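Local coordinates for coat protein (Sulfolobus turreted icosahedral virus, PDB 2BBD) that serves as the coat protein of the virion, probably building the icosahedral shell through a double jelly-roll fold akin to that of certain bacterial and eukaryotic viruses, at residues Ile200-Leu205 against Tyr295-Gln300; Gly208-Arg213 against Asp284-Pro289; Leu235-Gly240 against Asp291-Asp296. All coordinates share one frame; numbering follows the deposited sequence.

Interaction 1: Ile200-Leu205 against Tyr295-Gln300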
loop_
_atom_site.group_PDB
_atom_site.type_symbol
_atom_site.label_atom_id
_atom_site.label_comp_id
_atom_site.label_asym_id
_atom_site.label_seq_id
_atom_site.Cartn_x
_atom_site.Cartn_y
_atom_site.Cartn_z
ATOM N N ILE A 200 -17.612 16.151 -0.484
ATOM C CA ILE A 200 -16.857 17.314 -0.920
ATOM C C ILE A 200 -15.519 16.857 -1.500
ATOM O O ILE A 200 -15.028 15.777 -1.179
ATOM C CB ILE A 200 -16.621 18.292 0.243
ATOM C CG1 ILE A 200 -15.717 17.659 1.296
ATOM C CG2 ILE A 200 -17.964 18.680 0.869
ATOM C CD1 ILE A 200 -15.351 18.606 2.398
ATOM N N HIS A 201 -14.948 17.688 -2.364
ATOM C CA HIS A 201 -13.688 17.389 -3.032
ATOM C C HIS A 201 -12.500 17.103 -2.116
ATOM O O HIS A 201 -12.137 17.927 -1.275
ATOM C CB HIS A 201 -13.304 18.542 -3.959
ATOM C CG HIS A 201 -11.965 18.367 -4.607
ATOM N ND1 HIS A 201 -11.773 17.572 -5.716
ATOM C CD2 HIS A 201 -10.742 18.846 -4.272
ATOM C CE1 HIS A 201 -10.491 17.569 -6.037
ATOM N NE2 HIS A 201 -9.844 18.334 -5.176
ATOM N N VAL A 202 -11.895 15.933 -2.296
ATOM C CA VAL A 202 -10.717 15.557 -1.528
ATOM C C VAL A 202 -9.477 15.797 -2.407
ATOM O O VAL A 202 -8.599 16.585 -2.053
ATOM C CB VAL A 202 -10.767 14.078 -1.120
ATOM C CG1 VAL A 202 -9.542 13.733 -0.282
ATOM C CG2 VAL A 202 -12.052 13.798 -0.343
ATOM N N ALA A 203 -9.420 15.129 -3.556
ATOM C CA ALA A 203 -8.295 15.277 -4.478
ATOM C C ALA A 203 -8.640 14.810 -5.888
ATOM O O ALA A 203 -9.674 14.178 -6.112
ATOM C CB ALA A 203 -7.084 14.479 -3.962
ATOM N N TYR A 204 -7.761 15.131 -6.836
ATOM C CA TYR A 204 -7.922 14.705 -8.226
ATOM C C TYR A 204 -6.958 13.549 -8.435
ATOM O O TYR A 204 -5.891 13.513 -7.824
ATOM C CB TYR A 204 -7.543 15.826 -9.200
ATOM C CG TYR A 204 -8.471 17.022 -9.192
ATOM C CD1 TYR A 204 -9.748 16.949 -9.755
ATOM C CD2 TYR A 204 -8.067 18.228 -8.623
ATOM C CE1 TYR A 204 -10.601 18.058 -9.746
ATOM C CE2 TYR A 204 -8.903 19.333 -8.610
ATOM C CZ TYR A 204 -10.167 19.245 -9.168
ATOM O OH TYR A 204 -10.994 20.347 -9.121
ATOM N N LEU A 205 -7.339 12.592 -9.269
ATOM C CA LEU A 205 -6.444 11.477 -9.558
ATOM C C LEU A 205 -5.532 11.980 -10.669
ATOM O O LEU A 205 -6.010 12.511 -11.670
ATOM C CB LEU A 205 -7.210 10.256 -10.070
ATOM C CG LEU A 205 -8.406 9.720 -9.284
ATOM C CD1 LEU A 205 -8.627 8.272 -9.690
ATOM C CD2 LEU A 205 -8.168 9.828 -7.790
ATOM N N TYR A 295 -12.095 12.386 -6.219
ATOM C CA TYR A 295 -12.797 11.492 -5.310
ATOM C C TYR A 295 -13.227 12.420 -4.172
ATOM O O TYR A 295 -12.472 13.303 -3.754
ATOM C CB TYR A 295 -11.915 10.316 -4.854
ATOM C CG TYR A 295 -10.951 10.556 -3.714
ATOM C CD1 TYR A 295 -11.355 10.407 -2.392
ATOM C CD2 TYR A 295 -9.609 10.855 -3.965
ATOM C CE1 TYR A 295 -10.447 10.544 -1.343
ATOM C CE2 TYR A 295 -8.698 10.992 -2.928
ATOM C CZ TYR A 295 -9.120 10.836 -1.623
ATOM O OH TYR A 295 -8.219 10.987 -0.594
ATOM N N ASP A 296 -14.467 12.250 -3.721
ATOM C CA ASP A 296 -15.042 13.095 -2.681
ATOM C C ASP A 296 -15.560 12.283 -1.507
ATOM O O ASP A 296 -15.943 11.122 -1.658
ATOM C CB ASP A 296 -16.208 13.902 -3.265
ATOM C CG ASP A 296 -15.878 14.523 -4.613
ATOM O OD1 ASP A 296 -16.773 14.556 -5.483
ATOM O OD2 ASP A 296 -14.733 14.985 -4.802
ATOM N N LEU A 297 -15.589 12.910 -0.339
ATOM C CA LEU A 297 -16.078 12.239 0.851
ATOM C C LEU A 297 -17.019 13.101 1.684
ATOM O O LEU A 297 -16.950 14.329 1.663
ATOM C CB LEU A 297 -14.910 11.795 1.736
ATOM C CG LEU A 297 -13.913 10.754 1.214
ATOM C CD1 LEU A 297 -12.801 10.582 2.254
ATOM C CD2 LEU A 297 -14.616 9.418 0.941
ATOM N N ALA A 298 -17.917 12.430 2.396
ATOM C CA ALA A 298 -18.839 13.091 3.304
ATOM C C ALA A 298 -18.350 12.604 4.653
ATOM O O ALA A 298 -18.339 11.397 4.907
ATOM C CB ALA A 298 -20.273 12.628 3.060
ATOM N N LEU A 299 -17.941 13.531 5.513
ATOM C CA LEU A 299 -17.423 13.161 6.827
ATOM C C LEU A 299 -18.188 13.759 8.005
ATOM O O LEU A 299 -18.576 14.920 7.970
ATOM C CB LEU A 299 -15.952 13.580 6.941
ATOM C CG LEU A 299 -14.980 13.085 5.870
ATOM C CD1 LEU A 299 -13.606 13.696 6.117
ATOM C CD2 LEU A 299 -14.908 11.573 5.894
ATOM N N GLN A 300 -18.367 12.955 9.055
ATOM C CA GLN A 300 -19.061 13.370 10.280
ATOM C C GLN A 300 -18.228 14.362 11.091
ATOM O O GLN A 300 -18.756 15.087 11.932
ATOM C CB GLN A 300 -19.334 12.157 11.163
ATOM C CG GLN A 300 -20.231 11.092 10.561
ATOM C CD GLN A 300 -21.693 11.470 10.646
ATOM O OE1 GLN A 300 -22.273 11.999 9.691
ATOM N NE2 GLN A 300 -22.296 11.218 11.803
#

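Interaction 2: Gly208-Arg213 against Asp284-Pro289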
loop_
_atom_site.group_PDB
_atom_site.type_symbol
_atom_site.label_atom_id
_atom_site.label_comp_id
_atom_site.label_asym_id
_atom_site.label_seq_id
_atom_site.Cartn_x
_atom_site.Cartn_y
_atom_site.Cartn_z
ATOM N N GLY A 208 -1.485 9.563 -16.222
ATOM C CA GLY A 208 -0.171 8.980 -16.420
ATOM C C GLY A 208 -0.031 7.598 -15.808
ATOM O O GLY A 208 1.063 7.029 -15.769
ATOM N N GLN A 209 -1.136 7.056 -15.315
ATOM C CA GLN A 209 -1.114 5.731 -14.715
ATOM C C GLN A 209 -2.479 5.072 -14.861
ATOM O O GLN A 209 -3.467 5.725 -15.202
ATOM C CB GLN A 209 -0.729 5.818 -13.229
ATOM C CG GLN A 209 -1.693 6.637 -12.382
ATOM C CD GLN A 209 -1.216 6.833 -10.943
ATOM O OE1 GLN A 209 -1.622 6.105 -10.036
ATOM N NE2 GLN A 209 -0.342 7.818 -10.736
ATOM N N ILE A 210 -2.518 3.770 -14.607
ATOM C CA ILE A 210 -3.741 2.995 -14.689
ATOM C C ILE A 210 -4.106 2.618 -13.252
ATOM O O ILE A 210 -3.327 1.953 -12.567
ATOM C CB ILE A 210 -3.507 1.733 -15.548
ATOM C CG1 ILE A 210 -3.076 2.159 -16.960
ATOM C CG2 ILE A 210 -4.770 0.891 -15.615
ATOM C CD1 ILE A 210 -2.506 1.047 -17.808
ATOM N N TYR A 211 -5.281 3.067 -12.801
ATOM C CA TYR A 211 -5.761 2.812 -11.438
ATOM C C TYR A 211 -6.511 1.499 -11.293
ATOM O O TYR A 211 -7.507 1.252 -11.974
ATOM C CB TYR A 211 -6.663 3.962 -10.981
ATOM C CG TYR A 211 -5.927 5.266 -10.789
ATOM C CD1 TYR A 211 -5.579 5.714 -9.514
ATOM C CD2 TYR A 211 -5.546 6.042 -11.886
ATOM C CE1 TYR A 211 -4.871 6.901 -9.337
ATOM C CE2 TYR A 211 -4.839 7.231 -11.716
ATOM C CZ TYR A 211 -4.504 7.648 -10.442
ATOM O OH TYR A 211 -3.780 8.807 -10.278
ATOM N N LYS A 212 -6.027 0.649 -10.399
ATOM C CA LYS A 212 -6.673 -0.630 -10.174
ATOM C C LYS A 212 -7.599 -0.510 -8.964
ATOM O O LYS A 212 -8.791 -0.794 -9.054
ATOM C CB LYS A 212 -5.623 -1.723 -9.951
ATOM C CG LYS A 212 -6.217 -3.089 -9.686
ATOM C CD LYS A 212 -5.129 -4.149 -9.538
ATOM C CE LYS A 212 -5.727 -5.494 -9.165
ATOM N NZ LYS A 212 -4.680 -6.499 -8.807
ATOM N N ARG A 213 -7.059 -0.089 -7.828
ATOM C CA ARG A 213 -7.893 0.068 -6.647
ATOM C C ARG A 213 -7.375 1.161 -5.730
ATOM O O ARG A 213 -6.182 1.485 -5.728
ATOM C CB ARG A 213 -8.008 -1.253 -5.884
ATOM C CG ARG A 213 -6.718 -1.755 -5.287
ATOM C CD ARG A 213 -6.915 -3.141 -4.725
ATOM N NE ARG A 213 -7.467 -4.028 -5.743
ATOM C CZ ARG A 213 -7.279 -5.343 -5.770
ATOM N NH1 ARG A 213 -6.550 -5.933 -4.831
ATOM N NH2 ARG A 213 -7.812 -6.070 -6.746
ATOM N N ASP A 284 -7.984 3.547 -16.734
ATOM C CA ASP A 284 -6.773 3.923 -17.454
ATOM C C ASP A 284 -6.690 5.411 -17.752
ATOM O O ASP A 284 -7.367 5.920 -18.643
ATOM C CB ASP A 284 -6.684 3.124 -18.758
ATOM C CG ASP A 284 -5.491 3.519 -19.615
ATOM O OD1 ASP A 284 -4.690 4.377 -19.189
ATOM O OD2 ASP A 284 -5.352 2.962 -20.723
ATOM N N LEU A 285 -5.838 6.108 -17.013
ATOM C CA LEU A 285 -5.672 7.535 -17.210
ATOM C C LEU A 285 -4.301 7.866 -17.791
ATOM O O LEU A 285 -3.817 8.989 -17.642
ATOM C CB LEU A 285 -5.860 8.268 -15.882
ATOM C CG LEU A 285 -7.199 8.068 -15.162
ATOM C CD1 LEU A 285 -7.262 9.036 -13.991
ATOM C CD2 LEU A 285 -8.379 8.317 -16.109
ATOM N N THR A 286 -3.687 6.891 -18.460
ATOM C CA THR A 286 -2.358 7.082 -19.043
ATOM C C THR A 286 -2.208 8.376 -19.840
ATOM O O THR A 286 -1.222 9.093 -19.681
ATOM C CB THR A 286 -1.969 5.904 -19.955
ATOM O OG1 THR A 286 -2.051 4.679 -19.218
ATOM C CG2 THR A 286 -0.541 6.075 -20.464
ATOM N N HIS A 287 -3.176 8.682 -20.695
ATOM C CA HIS A 287 -3.099 9.900 -21.493
ATOM C C HIS A 287 -4.241 10.878 -21.213
ATOM O O HIS A 287 -4.503 11.786 -22.001
ATOM C CB HIS A 287 -3.064 9.548 -22.985
ATOM C CG HIS A 287 -1.809 8.847 -23.414
ATOM N ND1 HIS A 287 -0.561 9.418 -23.297
ATOM C CD2 HIS A 287 -1.614 7.628 -23.974
ATOM C CE1 HIS A 287 0.350 8.584 -23.766
ATOM N NE2 HIS A 287 -0.263 7.490 -24.184
ATOM N N ALA A 288 -4.906 10.694 -20.080
ATOM C CA ALA A 288 -6.016 11.555 -19.694
ATOM C C ALA A 288 -5.530 12.940 -19.270
ATOM O O ALA A 288 -4.363 13.117 -18.927
ATOM C CB ALA A 288 -6.805 10.904 -18.549
ATOM N N PRO A 289 -6.422 13.944 -19.309
ATOM C CA PRO A 289 -6.078 15.315 -18.918
ATOM C C PRO A 289 -5.972 15.359 -17.396
ATOM O O PRO A 289 -6.517 14.492 -16.711
ATOM C CB PRO A 289 -7.274 16.135 -19.415
ATOM C CG PRO A 289 -7.879 15.283 -20.490
ATOM C CD PRO A 289 -7.761 13.903 -19.917
#

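Interaction 3: Leu235-Gly240 against Asp291-Asp296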
loop_
_atom_site.group_PDB
_atom_site.type_symbol
_atom_site.label_atom_id
_atom_site.label_comp_id
_atom_site.label_asym_id
_atom_site.label_seq_id
_atom_site.Cartn_x
_atom_site.Cartn_y
_atom_site.Cartn_z
ATOM N N LEU A 235 -16.896 9.326 -6.792
ATOM C CA LEU A 235 -15.861 9.439 -7.817
ATOM C C LEU A 235 -16.566 10.169 -8.952
ATOM O O LEU A 235 -17.489 9.631 -9.575
ATOM C CB LEU A 235 -15.385 8.065 -8.295
ATOM C CG LEU A 235 -14.226 8.167 -9.294
ATOM C CD1 LEU A 235 -12.998 8.752 -8.587
ATOM C CD2 LEU A 235 -13.909 6.793 -9.892
ATOM N N LYS A 236 -16.130 11.392 -9.223
ATOM C CA LYS A 236 -16.785 12.203 -10.237
ATOM C C LYS A 236 -15.892 12.766 -11.339
ATOM O O LYS A 236 -14.769 13.208 -11.084
ATOM C CB LYS A 236 -17.516 13.351 -9.528
ATOM C CG LYS A 236 -18.274 14.319 -10.418
ATOM C CD LYS A 236 -18.818 15.463 -9.565
ATOM C CE LYS A 236 -19.645 16.450 -10.375
ATOM N NZ LYS A 236 -20.140 17.578 -9.514
ATOM N N ILE A 237 -16.411 12.741 -12.565
ATOM C CA ILE A 237 -15.707 13.280 -13.724
ATOM C C ILE A 237 -16.074 14.758 -13.727
ATOM O O ILE A 237 -17.241 15.108 -13.899
ATOM C CB ILE A 237 -16.208 12.642 -15.055
ATOM C CG1 ILE A 237 -16.132 11.114 -14.980
ATOM C CG2 ILE A 237 -15.371 13.146 -16.232
ATOM C CD1 ILE A 237 -14.753 10.567 -14.704
ATOM N N VAL A 238 -15.087 15.623 -13.526
ATOM C CA VAL A 238 -15.327 17.060 -13.488
ATOM C C VAL A 238 -15.106 17.749 -14.834
ATOM O O VAL A 238 -15.670 18.815 -15.088
ATOM C CB VAL A 238 -14.418 17.741 -12.437
ATOM C CG1 VAL A 238 -14.596 19.252 -12.482
ATOM C CG2 VAL A 238 -14.754 17.221 -11.049
ATOM N N ARG A 239 -14.284 17.148 -15.692
ATOM C CA ARG A 239 -14.003 17.747 -16.994
ATOM C C ARG A 239 -15.128 17.471 -17.976
ATOM O O ARG A 239 -15.436 16.314 -18.281
ATOM C CB ARG A 239 -12.673 17.232 -17.551
ATOM C CG ARG A 239 -12.325 17.799 -18.924
ATOM C CD ARG A 239 -10.848 17.615 -19.281
ATOM N NE ARG A 239 -10.033 18.785 -18.943
ATOM C CZ ARG A 239 -9.734 19.171 -17.703
ATOM N NH1 ARG A 239 -10.178 18.478 -16.662
ATOM N NH2 ARG A 239 -8.989 20.252 -17.503
ATOM N N GLY A 240 -15.733 18.550 -18.468
ATOM C CA GLY A 240 -16.839 18.430 -19.396
ATOM C C GLY A 240 -18.130 18.470 -18.602
ATOM O O GLY A 240 -18.250 19.246 -17.645
ATOM N N ASP A 291 -6.617 16.922 -13.531
ATOM C CA ASP A 291 -7.765 17.497 -12.834
ATOM C C ASP A 291 -9.103 17.192 -13.500
ATOM O O ASP A 291 -9.968 18.064 -13.600
ATOM C CB ASP A 291 -7.585 19.007 -12.726
ATOM C CG ASP A 291 -6.288 19.380 -12.057
ATOM O OD1 ASP A 291 -5.915 20.571 -12.091
ATOM O OD2 ASP A 291 -5.642 18.476 -11.487
ATOM N N SER A 292 -9.283 15.955 -13.943
ATOM C CA SER A 292 -10.520 15.576 -14.607
ATOM C C SER A 292 -11.378 14.622 -13.787
ATOM O O SER A 292 -12.588 14.534 -13.991
ATOM C CB SER A 292 -10.200 14.956 -15.965
ATOM O OG SER A 292 -9.525 15.895 -16.783
ATOM N N ILE A 293 -10.752 13.898 -12.867
ATOM C CA ILE A 293 -11.484 12.968 -12.023
ATOM C C ILE A 293 -11.059 13.182 -10.577
ATOM O O ILE A 293 -9.871 13.194 -10.259
ATOM C CB ILE A 293 -11.225 11.506 -12.434
ATOM C CG1 ILE A 293 -11.481 11.339 -13.938
ATOM C CG2 ILE A 293 -12.153 10.582 -11.657
ATOM C CD1 ILE A 293 -11.307 9.910 -14.454
ATOM N N GLU A 294 -12.049 13.367 -9.711
ATOM C CA GLU A 294 -11.825 13.606 -8.293
ATOM C C GLU A 294 -12.549 12.568 -7.454
ATOM O O GLU A 294 -13.494 11.926 -7.923
ATOM C CB GLU A 294 -12.383 14.980 -7.912
ATOM C CG GLU A 294 -13.847 15.155 -8.340
ATOM C CD GLU A 294 -14.549 16.346 -7.706
ATOM O OE1 GLU A 294 -13.888 17.372 -7.429
ATOM O OE2 GLU A 294 -15.779 16.261 -7.500
ATOM N N TYR A 295 -12.095 12.386 -6.219
ATOM C CA TYR A 295 -12.797 11.492 -5.310
ATOM C C TYR A 295 -13.227 12.420 -4.172
ATOM O O TYR A 295 -12.472 13.303 -3.754
ATOM C CB TYR A 295 -11.915 10.316 -4.854
ATOM C CG TYR A 295 -10.951 10.556 -3.714
ATOM C CD1 TYR A 295 -11.355 10.407 -2.392
ATOM C CD2 TYR A 295 -9.609 10.855 -3.965
ATOM C CE1 TYR A 295 -10.447 10.544 -1.343
ATOM C CE2 TYR A 295 -8.698 10.992 -2.928
ATOM C CZ TYR A 295 -9.120 10.836 -1.623
ATOM O OH TYR A 295 -8.219 10.987 -0.594
ATOM N N ASP A 296 -14.467 12.250 -3.721
ATOM C CA ASP A 296 -15.042 13.095 -2.681
ATOM C C ASP A 296 -15.560 12.283 -1.507
ATOM O O ASP A 296 -15.943 11.122 -1.658
ATOM C CB ASP A 296 -16.208 13.902 -3.265
ATOM C CG ASP A 296 -15.878 14.523 -4.613
ATOM O OD1 ASP A 296 -16.773 14.556 -5.483
ATOM O OD2 ASP A 296 -14.733 14.985 -4.802
#

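Interaction 1: Ile200-Leu205 against Tyr295-Gln300
Val-202 lies over one face of the Tyr-295 ring, and this pair carries the side-chain contact of the two strands. Val-202 CB lies 3.8 Å from the centroid of the Tyr-295 ring and 21° off the normal, a CH-pi contact offset toward the rim. CG1, anti to the backbone N of Val-202 (chi1 -178°), leans over the CZ and OH end of the ring. The other methyl, Val-202 CG2, turns to the next residue on that face and meets Leu-297 CG at 3.9 Å. Ala-203 CB adds a contact with Tyr-295 CE2, and Leu-205 CD2 approaches the ring obliquely.

Four backbone hydrogen bonds fix these positions. Ile-200 and Leu-297 form a hydrogen-bonded pair, with Ile-200 N 2.9 Å from Leu-297 O. Farther along, Val-202 N reaches Tyr-295 O at 3.1 Å, whereas Tyr-295 N goes to Ala-203 O, so Val-202 and Ala-203 together face a single residue. The extra residue shifts the register by one and directs the Val-202 side chain toward the tyrosine.

On the other face, Asp-296 OD2 comes to 3.2 Å from His-201 CA, and the ring and carboxylate planes stand 57° apart. His-201 ND1 is hydrogen-bonded to Glu-294 OE1; the two nearby acids would tend to favour a protonated imidazole.

Beyond the tyrosine, Val-305, Ser-307 and Tyr-309 of strand 303-313 pack on its side chain, while Thr-190 of strand 182-193 touches Val-202. The ring thus packs between two facing sheets. The arrangement is a classic beta bulge in strand 200-204 (C) where it pairs with strand 293-299 (H), at the edge of the CHEF sheet of a jelly roll.

Interaction 2: Gly208-Arg213 against Asp284-Pro289
The Tyr-211 ring meets Leu-285 across the contact, CD1 of the leucine lying 3.8 Å from Tyr-211 CE2 in an oblique approach, with the two side chains at about a right angle. Over one face of the ring, toward its rim, sits Gln-209 OE1, itself hydrogen-bonded to Ser-311. Outside the two segments, Tyr-309 joins the ring edge to face, and the phenol OH is tied to the backbone O of Gln-206.

The second flat group is the Asp-284 carboxylate. Its OD1 is gripped twice by one residue: Thr-286 OG1 donates at 2.7 Å to Asp-284 OD1 from the syn side, 27° out of the carboxylate plane, and Thr-286 N comes in nearly along the C-O axis, 2.8 Å from the same OD1. The hydroxyl is put there by its place beside the threonine N (chi1 -56°). OD2 has its own partner in Tyr-317 OH. Ile-210 CG1 rests against this polar pair, 3.5 Å from Asp-284 OD1, and touches Thr-286 OG1 as well.

Leu-285 O is also held twice, by Gly-208 N at 2.8 Å and by Ala-288 N, which arrive from opposite faces of its plane. In return, Leu-285 N donates to Gln-209 O. Gly-208 adopts a positive phi (97°), and its CA lies 3.4 Å from Thr-286 O.

Here Ile-210 and Asp-284 form a non-hydrogen-bonded antiparallel pair where strand 210-219 (D) begins and strand 270-284 (G) ends in the BIDG sheet of the jelly roll, and the GH loop leaves through an Asx turn and a type I turn.

Interaction 3: Leu235-Gly240 against Asp291-Asp296
Ile-237 and Ile-293 run side by side, pointing the same way, in an antiparallel ladder between strands 230-237 (E) and 293-299 (H) of the jelly-roll CHEF sheet. This face is the tight part of the contact. A chi2 of -58° brings Ile-237 CD1 toward its neighbour, 3.4 Å from Ile-293 CG1, closer than usual for two carbons. Next to them Leu-235 CD1 packs on Ile-293 CG2 at 3.7 Å. Lys-236 and Glu-294 exchange two backbone hydrogen bonds, and the ladder closes with Val-238 N on Ser-292 O at 2.8 Å.

The opposite face is polar and looser. Lys-236 stretches alongside Glu-294, yet its NZ ends 5.0 Å from Glu-294 OE2, too far for a salt bridge; the aliphatic chain rather than the ammonium borders the carboxylate. The Val-238 side chain crosses that of Glu-294 at about a right angle, Val-238 CG2 lying 3.5 Å from Glu-294 CD. Glu-294 OE1 pairs with His-201, while Glu-294 OE2 lies 2.8 Å from Asp-296 OD1; two acids this close would probably raise the pKa of one of them.

Past the end of the strands the contact reaches solvent. There the Arg-239 chain, bent at chi3, curls round Ser-292, whose OG is hydrogen-bonded to Ser-290 O. At the edge of the guanidinium, Arg-239 NH1 makes a weak, in-plane hydrogen bond of 3.1 Å to Asp-291 O.

Interactions 1 and 3, centres about 10 Å apart, share strand 293-299: strand 200-204 borders it on one side and strand 230-237 on the other, giving the order C-H-E within the CHEF sheet. They also touch directly, Leu-205 N bonding to Ile-293 O. Interaction 2 belongs to the facing BIDG sheet, its centre about 19 Å from that of interaction 1 and 13 Å from that of interaction 3, and Leu-285 CD2 packs on Ile-293 CD1 between them. Along the chain, interaction 2 is nested inside the loop closed by interaction 1 and alternates with interaction 3. Strands far apart in sequence are thus paired within the C-terminal jelly roll of the coat protein.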